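Local atomic coordinates of DUF3809 domain-containing protein (Deinococcus radiodurans, PDB entry 3NQN), a protein that is of unknown function but binds calcium ions and has a sheet-and-long-helix architecture consistent with its placement among Bet v 1-like families. Residues F37-D42 with L59-L64; S68-T73 with A77-L82; G95-A100 with M105-Q110. All coordinates share one frame; numbering follows the deposited sequence. Where two conformers were deposited one is given.

Interaction 1 (F37-D42 with L59-L64). With CA (calcium ion), chain C.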
ATOM      1  N   PHE A  37       8.920  13.111   3.229  1.00 34.64           N
ATOM      2  CA  PHE A  37       7.492  12.817   3.370  1.00 36.07           C
ATOM      3  C   PHE A  37       6.796  12.512   2.065  1.00 37.52           C
ATOM      4  O   PHE A  37       5.568  12.423   2.019  1.00 38.69           O
ATOM      5  CB  PHE A  37       6.777  13.913   4.160  1.00 37.67           C
ATOM      6  CG  PHE A  37       7.470  14.270   5.441  1.00 37.38           C
ATOM      7  CD1 PHE A  37       7.583  13.336   6.465  1.00 43.02           C
ATOM      8  CD2 PHE A  37       8.039  15.532   5.619  1.00 35.95           C
ATOM      9  CE1 PHE A  37       8.236  13.660   7.665  1.00 45.54           C
ATOM     10  CE2 PHE A  37       8.685  15.859   6.807  1.00 38.19           C
ATOM     11  CZ  PHE A  37       8.783  14.922   7.832  1.00 40.64           C
ATOM     12  N   LEU A  38       7.587  12.301   1.013  1.00 39.03           N
ATOM     13  CA  LEU A  38       7.084  11.801  -0.256  1.00 38.91           C
ATOM     14  C   LEU A  38       7.732  10.431  -0.498  1.00 39.01           C
ATOM     15  O   LEU A  38       8.784  10.321  -1.144  1.00 39.84           O
ATOM     16  CB  LEU A  38       7.405  12.765  -1.413  1.00 39.27           C
ATOM     17  CG  LEU A  38       6.726  14.146  -1.372  1.00 39.86           C
ATOM     18  CD1 LEU A  38       7.097  14.947  -2.626  1.00 36.69           C
ATOM     19  CD2 LEU A  38       5.200  14.017  -1.226  1.00 38.70           C
ATOM     20  N   ARG A  39       7.092   9.383   0.000  1.00 37.71           N
ATOM     21  CA  ARG A  39       7.674   8.056  -0.073  1.00 38.73           C
ATOM     22  C   ARG A  39       7.543   7.459  -1.481  1.00 37.74           C
ATOM     23  O   ARG A  39       6.569   7.715  -2.185  1.00 37.87           O
ATOM     24  CB  ARG A  39       7.028   7.131   0.965  1.00 38.79           C
ATOM     25  CG  ARG A  39       7.922   5.940   1.371  1.00 45.60           C
ATOM     26  CD  ARG A  39       7.211   5.004   2.335  1.00 52.50           C
ATOM     27  NE  ARG A  39       6.117   4.277   1.682  1.00 57.35           N
ATOM     28  CZ  ARG A  39       5.291   3.435   2.306  1.00 57.82           C
ATOM     29  NH1 ARG A  39       5.405   3.222   3.616  1.00 54.03           N
ATOM     30  NH2 ARG A  39       4.328   2.823   1.620  1.00 57.61           N
ATOM     31  N   GLY A  40       8.530   6.652  -1.872  1.00 37.41           N
ATOM     32  CA  GLY A  40       8.488   5.948  -3.154  1.00 38.60           C
ATOM     33  C   GLY A  40       8.534   6.868  -4.353  1.00 39.23           C
ATOM     34  O   GLY A  40       8.091   6.509  -5.444  1.00 36.69           O
ATOM     35  N   LEU A  41       9.127   8.036  -4.166  1.00 39.95           N
ATOM     36  CA  LEU A  41       9.199   9.030  -5.223  1.00 42.72           C
ATOM     37  C   LEU A  41       9.942   8.455  -6.422  1.00 45.00           C
ATOM     38  O   LEU A  41      10.997   7.829  -6.269  1.00 46.44           O
ATOM     39  CB  LEU A  41       9.907  10.271  -4.696  1.00 42.23           C
ATOM     40  CG  LEU A  41       9.674  11.619  -5.359  1.00 51.74           C
ATOM     41  CD1 LEU A  41       8.177  11.934  -5.538  1.00 44.43           C
ATOM     42  CD2 LEU A  41      10.359  12.691  -4.503  1.00 47.61           C
ATOM     43  N   ASP A  42       9.359   8.600  -7.605  1.00 43.51           N
ATOM     44  CA  ASP A  42      10.016   8.172  -8.824  1.00 45.96           C
ATOM     45  C   ASP A  42       9.475   8.959 -10.024  1.00 46.24           C
ATOM     46  O   ASP A  42       8.435   9.639  -9.919  1.00 44.67           O
ATOM     47  CB  ASP A  42       9.824   6.668  -9.035  1.00 46.86           C
ATOM     48  CG  ASP A  42      10.870   6.068  -9.967  1.00 52.48           C
ATOM     49  OD1 ASP A  42      11.962   6.674 -10.129  1.00 55.09           O
ATOM     50  OD2 ASP A  42      10.605   4.986 -10.527  1.00 57.48           O
ATOM     51  N   LEU A  59      -4.699   0.688  11.709  1.00 35.92           N
ATOM     52  CA  LEU A  59      -4.186   0.478  10.343  1.00 33.24           C
ATOM     53  C   LEU A  59      -2.741   0.937  10.230  1.00 32.60           C
ATOM     54  O   LEU A  59      -1.986   0.412   9.422  1.00 32.43           O
ATOM     55  CB  LEU A  59      -5.050   1.194   9.304  1.00 31.09           C
ATOM     56  CG  LEU A  59      -6.486   0.685   9.203  1.00 31.64           C
ATOM     57  CD1 LEU A  59      -7.260   1.568   8.244  1.00 32.07           C
ATOM     58  CD2 LEU A  59      -6.517  -0.795   8.769  1.00 28.02           C
ATOM     59  N   GLY A  60      -2.367   1.928  11.034  1.00 33.17           N
ATOM     60  CA  GLY A  60      -1.021   2.471  11.017  1.00 33.42           C
ATOM     61  C   GLY A  60      -0.836   3.383   9.822  1.00 34.18           C
ATOM     62  O   GLY A  60      -1.736   4.142   9.462  1.00 33.97           O
ATOM     63  N   GLU A  61       0.312   3.276   9.174  1.00 33.84           N
ATOM     64  CA  GLU A  61       0.616   4.117   8.026  1.00 34.77           C
ATOM     65  C   GLU A  61      -0.139   3.646   6.796  1.00 34.92           C
ATOM     66  O   GLU A  61       0.084   2.532   6.311  1.00 37.93           O
ATOM     67  CB  GLU A  61       2.122   4.111   7.746  1.00 36.13           C
ATOM     68  CG  GLU A  61       2.935   4.652   8.900  1.00 37.30           C
ATOM     69  CD  GLU A  61       4.431   4.622   8.651  1.00 40.65           C
ATOM     70  OE1 GLU A  61       4.892   3.893   7.742  1.00 44.09           O
ATOM     71  OE2 GLU A  61       5.139   5.344   9.367  1.00 46.83           O
ATOM     72  N   VAL A  62      -1.056   4.489   6.315  1.00 31.94           N
ATOM     73  CA  VAL A  62      -1.812   4.208   5.103  1.00 31.34           C
ATOM     74  C   VAL A  62      -1.276   5.096   4.004  1.00 30.22           C
ATOM     75  O   VAL A  62      -1.222   6.318   4.156  1.00 30.47           O
ATOM     76  CB  VAL A  62      -3.325   4.474   5.296  1.00 30.96           C
ATOM     77  CG1 VAL A  62      -4.109   4.188   3.963  1.00 30.02           C
ATOM     78  CG2 VAL A  62      -3.871   3.598   6.452  1.00 30.37           C
ATOM     79  N   ASP A  63      -0.842   4.483   2.912  1.00 30.99           N
ATOM     80  CA  ASP A  63      -0.245   5.225   1.797  1.00 30.76           C
ATOM     81  C   ASP A  63      -1.298   5.700   0.803  1.00 32.95           C
ATOM     82  O   ASP A  63      -2.160   4.926   0.384  1.00 32.40           O
ATOM     83  CB  ASP A  63       0.788   4.364   1.072  1.00 33.17           C
ATOM     84  CG  ASP A  63       0.296   2.941   0.824  1.00 32.81           C
ATOM     85  OD1 ASP A  63       0.103   2.180   1.816  1.00 40.07           O
ATOM     86  OD2 ASP A  63       0.104   2.574  -0.353  1.00 30.07           O
ATOM     87  N   LEU A  64      -1.232   6.985   0.470  1.00 32.14           N
ATOM     88  CA  LEU A  64      -2.112   7.610  -0.523  1.00 34.10           C
ATOM     89  C   LEU A  64      -1.244   8.007  -1.719  1.00 33.64           C
ATOM     90  O   LEU A  64      -0.340   8.864  -1.590  1.00 31.75           O
ATOM     91  CB  LEU A  64      -2.794   8.866   0.058  1.00 31.56           C
ATOM     92  CG  LEU A  64      -3.970   8.712   1.031  1.00 40.00           C
ATOM     93  CD1 LEU A  64      -3.591   7.926   2.294  1.00 37.33           C
ATOM     94  CD2 LEU A  64      -4.543  10.113   1.393  1.00 36.64           C
TER
HETATM   95 CA    CA C 158      -0.938   0.360   0.475  1.00 36.13          CA
HETATM   96  O   HOH W   1       3.771   1.961   5.438  1.00 57.54           O
HETATM   97  O   HOH W   2      -2.743   2.161   0.360  1.00 38.97           O
HETATM   98  O   HOH W   3      -0.811   0.032  -1.930  1.00 30.96           O
HETATM   99  O   HOH W   4       1.297  -0.217   0.371  1.00 37.61           O
HETATM  100  O   HOH W   5      -1.279  -0.481   2.773  1.00 37.95           O
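R39 and D63 meet obliquely, with NH2 of R39 3.9 Å from CB of D63 and the guanidinium and carboxylate planes 33° apart. The setting is a seven-stranded antiparallel sheet that holds a long C-terminal helix, an arrangement consistent with the helix-grip fold of Bet v 1-like proteins. Strand 47-56 lies between the two segments, so R39 has to reach over it, and the pair shows how a long side chain can span an intervening strand to touch a residue beyond it. The reach comes from a first torsion that sets CG opposite the backbone N (chi1 -156°), followed by a bend at chi3 (69°). Opposite charges also attract at the second acidic residue, but R39 NH1 and E61 OE1 stand 4.2 Å apart, too far for a salt bridge. Water fills this step: it accepts from R39 NH1 at 2.8 Å, in the guanidinium plane at its edge, and donates to E61 OE1 at 3.2 Å. The stronger partner of the arginine is E51 on the intervening strand, which forms a salt bridge with NH2.

D63 turns its carboxylate toward a calcium ion instead, binding it through both oxygens, with OD1 at 2.5 Å and OD2 at 2.6 Å. D63 of the second subunit also binds this ion through its OD1, so the metal site bridges the two copies of the protein. In the second shell, R88 gives OD2 a weak hydrogen bond, and the calcium ion, with R88 and R39 nearby, is likely to keep the carboxylate ionised. Four waters complete much of the calcium shell, and one of them, 2.5 Å from the ion, also donates a hydrogen bond to the backbone O of D63 at 2.8 Å.

Interaction 2 (S68-T73 with A77-L82)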
ATOM      1  N   SER A  68       1.746  13.087 -10.947  1.00 30.89           N
ATOM      2  CA  SER A  68       1.635  14.390 -11.580  1.00 32.11           C
ATOM      3  C   SER A  68       2.448  14.473 -12.877  1.00 32.07           C
ATOM      4  O   SER A  68       3.517  13.891 -12.996  1.00 34.81           O
ATOM      5  CB  SER A  68       2.104  15.473 -10.635  1.00 29.83           C
ATOM      6  OG  SER A  68       1.329  15.508  -9.439  1.00 30.74           O
ATOM      7  N   GLU A  69       1.928  15.235 -13.819  1.00 32.52           N
ATOM      8  CA  GLU A  69       2.575  15.477 -15.100  1.00 32.76           C
ATOM      9  C   GLU A  69       3.589  16.599 -14.938  1.00 33.06           C
ATOM     10  O   GLU A  69       3.312  17.612 -14.270  1.00 28.69           O
ATOM     11  CB  GLU A  69       1.508  15.877 -16.127  1.00 35.51           C
ATOM     12  CG  GLU A  69       2.031  16.211 -17.514  1.00 47.93           C
ATOM     13  CD  GLU A  69       0.945  16.795 -18.415  1.00 59.82           C
ATOM     14  OE1 GLU A  69      -0.173  17.066 -17.907  1.00 69.61           O
ATOM     15  OE2 GLU A  69       1.215  17.003 -19.622  1.00 64.49           O
ATOM     16  N   ILE A  70       4.777  16.413 -15.514  1.00 30.97           N
ATOM     17  CA  ILE A  70       5.816  17.441 -15.482  1.00 30.60           C
ATOM     18  C   ILE A  70       5.640  18.312 -16.719  1.00 32.19           C
ATOM     19  O   ILE A  70       5.595  17.804 -17.836  1.00 35.00           O
ATOM     20  CB  ILE A  70       7.224  16.831 -15.537  1.00 33.77           C
ATOM     21  CG1 ILE A  70       7.437  15.841 -14.397  1.00 34.71           C
ATOM     22  CG2 ILE A  70       8.289  17.930 -15.494  1.00 32.37           C
ATOM     23  CD1 ILE A  70       8.660  14.942 -14.630  1.00 34.81           C
ATOM     24  N   VAL A  71       5.482  19.608 -16.508  1.00 29.81           N
ATOM     25  CA  VAL A  71       5.271  20.554 -17.594  1.00 28.07           C
ATOM     26  C   VAL A  71       6.357  21.599 -17.583  1.00 28.55           C
ATOM     27  O   VAL A  71       6.502  22.335 -16.633  1.00 28.67           O
ATOM     28  CB  VAL A  71       3.927  21.269 -17.461  1.00 25.91           C
ATOM     29  CG1 VAL A  71       3.766  22.275 -18.616  1.00 28.22           C
ATOM     30  CG2 VAL A  71       2.748  20.228 -17.431  1.00 26.04           C
ATOM     31  N   ARG A  72       7.119  21.646 -18.659  1.00 29.37           N
ATOM     32  CA  ARG A  72       8.211  22.573 -18.816  1.00 32.15           C
ATOM     33  C   ARG A  72       7.668  23.903 -19.326  1.00 28.37           C
ATOM     34  O   ARG A  72       6.965  23.949 -20.332  1.00 31.13           O
ATOM     35  CB  ARG A  72       9.195  21.995 -19.827  1.00 33.94           C
ATOM     36  CG  ARG A  72      10.386  22.849 -20.156  1.00 41.68           C
ATOM     37  CD  ARG A  72      11.214  22.187 -21.284  1.00 51.83           C
ATOM     38  NE  ARG A  72      12.481  22.885 -21.505  1.00 61.80           N
ATOM     39  CZ  ARG A  72      12.607  24.000 -22.225  1.00 70.79           C
ATOM     40  NH1 ARG A  72      11.541  24.556 -22.805  1.00 73.58           N
ATOM     41  NH2 ARG A  72      13.803  24.564 -22.367  1.00 72.65           N
ATOM     42  N   THR A  73       8.014  24.973 -18.635  1.00 28.35           N
ATOM     43  CA  THR A  73       7.539  26.312 -18.978  1.00 29.09           C
ATOM     44  C   THR A  73       8.708  27.249 -19.286  1.00 27.76           C
ATOM     45  O   THR A  73       9.860  26.916 -19.036  1.00 29.90           O
ATOM     46  CB  THR A  73       6.725  26.875 -17.817  1.00 28.98           C
ATOM     47  OG1 THR A  73       7.537  26.869 -16.641  1.00 30.10           O
ATOM     48  CG2 THR A  73       5.470  25.997 -17.586  1.00 31.40           C
ATOM     49  N   ALA A  77       9.099  25.209 -14.564  1.00 30.60           N
ATOM     50  CA  ALA A  77       8.338  23.984 -14.750  1.00 30.57           C
ATOM     51  C   ALA A  77       7.203  23.928 -13.754  1.00 29.53           C
ATOM     52  O   ALA A  77       7.228  24.621 -12.720  1.00 28.72           O
ATOM     53  CB  ALA A  77       9.253  22.761 -14.561  1.00 29.72           C
ATOM     54  N   GLU A  78       6.217  23.089 -14.051  1.00 29.30           N
ATOM     55  CA  GLU A  78       5.104  22.832 -13.142  1.00 27.73           C
ATOM     56  C   GLU A  78       4.891  21.343 -12.981  1.00 30.13           C
ATOM     57  O   GLU A  78       5.303  20.542 -13.837  1.00 30.09           O
ATOM     58  CB  GLU A  78       3.793  23.361 -13.715  1.00 29.40           C
ATOM     59  CG  GLU A  78       3.683  24.828 -13.874  1.00 29.90           C
ATOM     60  CD  GLU A  78       2.366  25.216 -14.524  1.00 36.35           C
ATOM     61  OE1 GLU A  78       1.302  24.652 -14.134  1.00 32.60           O
ATOM     62  OE2 GLU A  78       2.386  26.074 -15.411  1.00 47.63           O
ATOM     63  N   LEU A  79       4.221  20.980 -11.887  1.00 29.81           N
ATOM     64  CA  LEU A  79       3.606  19.661 -11.743  1.00 31.62           C
ATOM     65  C   LEU A  79       2.110  19.879 -11.804  1.00 31.83           C
ATOM     66  O   LEU A  79       1.565  20.736 -11.089  1.00 33.42           O
ATOM     67  CB  LEU A  79       3.951  19.007 -10.402  1.00 31.10           C
ATOM     68  CG  LEU A  79       5.410  18.645 -10.159  1.00 33.82           C
ATOM     69  CD1 LEU A  79       5.534  17.942  -8.841  1.00 27.86           C
ATOM     70  CD2 LEU A  79       5.968  17.771 -11.292  1.00 27.21           C
ATOM     71  N   ARG A  80       1.453  19.138 -12.677  1.00 31.43           N
ATOM     72  CA  ARG A  80       0.007  19.171 -12.789  1.00 31.98           C
ATOM     73  C   ARG A  80      -0.548  17.775 -12.469  1.00 30.84           C
ATOM     74  O   ARG A  80      -0.154  16.809 -13.075  1.00 31.90           O
ATOM     75  CB  ARG A  80      -0.397  19.620 -14.170  1.00 35.51           C
ATOM     76  CG  ARG A  80      -0.057  21.058 -14.422  1.00 31.55           C
ATOM     77  CD  ARG A  80      -0.492  21.516 -15.780  1.00 36.76           C
ATOM     78  NE  ARG A  80       0.006  22.862 -16.049  1.00 37.85           N
ATOM     79  CZ  ARG A  80       0.104  23.397 -17.260  1.00 49.96           C
ATOM     80  NH1 ARG A  80      -0.268  22.704 -18.338  1.00 52.58           N
ATOM     81  NH2 ARG A  80       0.570  24.624 -17.399  1.00 52.88           N
ATOM     82  N   PRO A  81      -1.436  17.687 -11.456  1.00 33.15           N
ATOM     83  CA  PRO A  81      -1.887  16.410 -10.907  1.00 33.54           C
ATOM     84  C   PRO A  81      -2.763  15.612 -11.827  1.00 33.32           C
ATOM     85  O   PRO A  81      -3.548  16.181 -12.586  1.00 32.65           O
ATOM     86  CB  PRO A  81      -2.695  16.832  -9.668  1.00 34.26           C
ATOM     87  CG  PRO A  81      -3.186  18.169  -9.981  1.00 36.36           C
ATOM     88  CD  PRO A  81      -2.085  18.822 -10.778  1.00 33.19           C
ATOM     89  N   LEU A  82      -2.608  14.296 -11.775  1.00 33.21           N
ATOM     90  CA  LEU A  82      -3.484  13.399 -12.507  1.00 34.85           C
ATOM     91  C   LEU A  82      -4.529  12.838 -11.556  1.00 34.35           C
ATOM     92  O   LEU A  82      -4.267  12.632 -10.367  1.00 32.64           O
ATOM     93  CB  LEU A  82      -2.690  12.275 -13.160  1.00 37.31           C
ATOM     94  CG  LEU A  82      -1.654  12.747 -14.186  1.00 43.56           C
ATOM     95  CD1 LEU A  82      -1.047  11.562 -14.886  1.00 52.13           C
ATOM     96  CD2 LEU A  82      -2.295  13.714 -15.198  1.00 47.08           C
TER
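V71 and R80 touch diagonally across the beta hairpin formed by strands 60-73 and 76-81, whose segments run antiparallel at 152°. The arginine offers a worked case of a long chain lying over its neighbour. Its CB leaves the strand on the face shared with E69, V71 and E78, and R80 CG, anti to the carbonyl carbon (chi1 -68°), meets V71 CG2 at 4.2 Å. The chain runs extended to NE, which lays it against V71: R80 CD makes the closest approach, 3.9 Å from V71 CG2, and NE keeps to the same methyl. CZ and NH1 lie close to both methyls, CG1 and CG2, and CG1 sits over one face of the guanidinium, displaced toward the rim.

NE and NH2 grip E78, on the same strand, side-on: R80 NE donates to E78 OE1 at 2.9 Å in a salt bridge, and R80 NH2 to E78 OE2 at 3.1 Å. Both oxygens are met from above the carboxylate plane, by 56° at OE1. Paired backbone hydrogen bonds join E69 to R80 and V71 to E78. The chemistry is thus divided: V71 methyls pack against the arginine's CG, CD and one guanidinium face, while the carboxylate holds its edge and probably limits its rotation.

Interaction 3 (G95-A100 with M105-Q110)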
ATOM      1  N   GLY A  95       2.359  21.986  -8.357  1.00 29.16           N
ATOM      2  CA  GLY A  95       3.456  22.886  -8.054  1.00 27.71           C
ATOM      3  C   GLY A  95       3.871  23.722  -9.244  1.00 26.14           C
ATOM      4  O   GLY A  95       3.702  23.312 -10.424  1.00 26.16           O
ATOM      5  N   GLN A  96       4.361  24.921  -8.954  1.00 26.04           N
ATOM      6  CA  GLN A  96       4.861  25.808  -9.970  1.00 28.70           C
ATOM      7  C   GLN A  96       6.187  26.383  -9.483  1.00 28.82           C
ATOM      8  O   GLN A  96       6.339  26.715  -8.295  1.00 27.16           O
ATOM      9  CB  GLN A  96       3.874  26.944 -10.276  1.00 27.32           C
ATOM     10  CG  GLN A  96       2.395  26.506 -10.557  1.00 30.65           C
ATOM     11  CD  GLN A  96       1.616  26.211  -9.275  1.00 30.78           C
ATOM     12  OE1 GLN A  96       1.727  26.935  -8.301  1.00 27.33           O
ATOM     13  NE2 GLN A  96       0.796  25.145  -9.296  1.00 25.26           N
ATOM     14  N   ALA A  97       7.148  26.483 -10.397  1.00 27.87           N
ATOM     15  CA  ALA A  97       8.471  26.982 -10.072  1.00 28.26           C
ATOM     16  C   ALA A  97       8.974  27.901 -11.165  1.00 30.86           C
ATOM     17  O   ALA A  97       8.824  27.610 -12.371  1.00 25.17           O
ATOM     18  CB  ALA A  97       9.461  25.808  -9.876  1.00 25.34           C
ATOM     19  N   THR A  98       9.596  29.000 -10.760  1.00 30.33           N
ATOM     20  CA  THR A  98      10.205  29.912 -11.724  1.00 31.93           C
ATOM     21  C   THR A  98      11.633  30.220 -11.282  1.00 31.41           C
ATOM     22  O   THR A  98      11.940  30.178 -10.101  1.00 30.76           O
ATOM     23  CB  THR A  98       9.439  31.220 -11.839  1.00 31.01           C
ATOM     24  OG1 THR A  98       9.478  31.896 -10.579  1.00 36.31           O
ATOM     25  CG2 THR A  98       7.996  30.968 -12.244  1.00 33.51           C
ATOM     26  N   ALA A  99      12.502  30.451 -12.260  1.00 33.04           N
ATOM     27  CA  ALA A  99      13.895  30.835 -12.025  1.00 35.19           C
ATOM     28  C   ALA A  99      14.097  32.164 -12.723  1.00 38.33           C
ATOM     29  O   ALA A  99      13.671  32.348 -13.878  1.00 36.33           O
ATOM     30  CB  ALA A  99      14.835  29.801 -12.583  1.00 35.10           C
ATOM     31  N   ALA A 100      14.683  33.110 -12.015  1.00 38.65           N
ATOM     32  CA  ALA A 100      14.840  34.445 -12.538  1.00 43.83           C
ATOM     33  C   ALA A 100      16.304  34.846 -12.605  1.00 46.71           C
ATOM     34  O   ALA A 100      17.213  34.015 -12.389  1.00 44.80           O
ATOM     35  CB  ALA A 100      14.061  35.426 -11.685  1.00 45.96           C
HETATM   36  N   MSE A 105      14.857  31.679  -7.272  1.00 30.96           N
HETATM   37  CA  MSE A 105      13.768  30.754  -7.568  1.00 30.29           C
HETATM   38  C   MSE A 105      12.551  31.015  -6.683  1.00 29.79           C
HETATM   39  O   MSE A 105      12.684  31.389  -5.524  1.00 31.68           O
HETATM   40  CB  MSE A 105      14.232  29.306  -7.386  1.00 29.23           C
HETATM   41  CG  MSE A 105      15.390  28.917  -8.316  1.00 28.03           C
HETATM   42 SE   MSE A 105      16.014  27.153  -7.999  0.75 23.13          SE
HETATM   43  CE  MSE A 105      16.602  27.271  -6.136  1.00 26.00           C
ATOM     44  N   ALA A 106      11.373  30.831  -7.265  1.00 30.12           N
ATOM     45  CA  ALA A 106      10.104  30.946  -6.556  1.00 26.65           C
ATOM     46  C   ALA A 106       9.379  29.626  -6.713  1.00 28.11           C
ATOM     47  O   ALA A 106       9.315  29.069  -7.820  1.00 27.17           O
ATOM     48  CB  ALA A 106       9.242  32.100  -7.135  1.00 25.72           C
ATOM     49  N   PHE A 107       8.825  29.133  -5.610  1.00 25.79           N
ATOM     50  CA  PHE A 107       8.064  27.902  -5.603  1.00 25.39           C
ATOM     51  C   PHE A 107       6.708  28.124  -4.956  1.00 27.41           C
ATOM     52  O   PHE A 107       6.580  28.914  -4.024  1.00 26.20           O
ATOM     53  CB  PHE A 107       8.810  26.833  -4.797  1.00 27.06           C
ATOM     54  CG  PHE A 107      10.135  26.455  -5.371  1.00 29.16           C
ATOM     55  CD1 PHE A 107      10.232  25.423  -6.287  1.00 28.22           C
ATOM     56  CD2 PHE A 107      11.303  27.125  -4.982  1.00 30.75           C
ATOM     57  CE1 PHE A 107      11.468  25.072  -6.842  1.00 30.05           C
ATOM     58  CE2 PHE A 107      12.530  26.775  -5.518  1.00 25.82           C
ATOM     59  CZ  PHE A 107      12.616  25.743  -6.449  1.00 29.73           C
ATOM     60  N   ALA A 108       5.703  27.420  -5.479  1.00 26.55           N
ATOM     61  CA  ALA A 108       4.395  27.320  -4.875  1.00 27.03           C
ATOM     62  C   ALA A 108       3.926  25.867  -5.067  1.00 26.97           C
ATOM     63  O   ALA A 108       3.983  25.330  -6.195  1.00 26.49           O
ATOM     64  CB  ALA A 108       3.408  28.281  -5.544  1.00 26.42           C
ATOM     65  N   PHE A 109       3.503  25.236  -3.982  1.00 23.58           N
ATOM     66  CA  PHE A 109       2.957  23.873  -4.029  1.00 26.43           C
ATOM     67  C   PHE A 109       1.592  23.822  -3.424  1.00 28.42           C
ATOM     68  O   PHE A 109       1.310  24.537  -2.457  1.00 27.34           O
ATOM     69  CB  PHE A 109       3.855  22.910  -3.284  1.00 29.08           C
ATOM     70  CG  PHE A 109       5.148  22.657  -3.970  1.00 25.35           C
ATOM     71  CD1 PHE A 109       5.254  21.656  -4.923  1.00 30.29           C
ATOM     72  CD2 PHE A 109       6.248  23.461  -3.720  1.00 25.71           C
ATOM     73  CE1 PHE A 109       6.428  21.438  -5.594  1.00 31.71           C
ATOM     74  CE2 PHE A 109       7.437  23.241  -4.385  1.00 31.86           C
ATOM     75  CZ  PHE A 109       7.521  22.222  -5.334  1.00 30.79           C
ATOM     76  N   GLN A 110       0.717  23.002  -4.009  1.00 29.36           N
ATOM     77  CA  GLN A 110      -0.640  22.799  -3.455  1.00 29.66           C
ATOM     78  C   GLN A 110      -0.927  21.295  -3.385  1.00 32.02           C
ATOM     79  O   GLN A 110      -0.508  20.529  -4.261  1.00 30.46           O
ATOM     80  CB  GLN A 110      -1.719  23.521  -4.282  1.00 30.98           C
ATOM     81  CG  GLN A 110      -1.418  25.002  -4.613  1.00 33.86           C
ATOM     82  CD  GLN A 110      -0.480  25.173  -5.805  1.00 30.50           C
ATOM     83  OE1 GLN A 110      -0.556  24.438  -6.774  1.00 28.80           O
ATOM     84  NE2 GLN A 110       0.399  26.157  -5.730  1.00 25.29           N
TER
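Q96 and Q110 pair their terminal amides in nearly one plane, 8° apart, while their side chains cross at about a right angle. Each amide donates to the other: Q96 NE2 to Q110 OE1 at 2.9 Å, and Q110 NE2 to Q96 OE1 at 3.0 Å. Both bonds lie on a carbonyl lone pair, and the first is nearly straight, with 171° at the hydrogen. Q96 places CG opposite its carbonyl carbon (chi1 -50°) and then bends at chi2, and Q110 repeats both turns, which swings the two amides into one plane. The residues are diagonal neighbours in the antiparallel hairpin of strands 90-99 and 104-114, because backbone hydrogen bonds pair Q96 with A108 and T98 with A106; A108 CB packs 3.5 Å from Q96 OE1.

The other face of the hairpin is apolar. A97 CB lies obliquely to the F107 ring, 3.7 Å from F107 CD1, and F109 CD1 comes 3.8 Å from CA of G95, where a CB would clash with the ring. Helix 122-153 covers these rings, L151 meeting F107 and L147 meeting F109, while F107 also meets the ring of F10 on the next strand.

With an alanine at Q96, the Q110 amide would probably lose both hydrogen-bond mates across the hairpin and be freer to turn. As a worked example of amide pairing, the contact implies that two uncharged side chains can satisfy a donor and an acceptor on each other and fix each other's rotation without involving charge.

All three interactions belong to one antiparallel sheet and follow each other in series along the chain. Interactions 1 and 2 share strand 60-73, one near its start and the other at its far end, with centres about 21 Å apart. Interactions 2 and 3 are closer, about 11 Å between centres, and touch directly: strands 76-81 and 90-99 are sheet neighbours, joined by probable hydrogen bonds from L79 N to G95 O and from A97 N to A77 O. The centres of interactions 1 and 3 are about 24 Å apart, on opposite sides of the chain's centre. Neighbouring strands thus form one continuous sheet, with the calcium-bridged subunit contact toward one end and helix-covered rings toward the other.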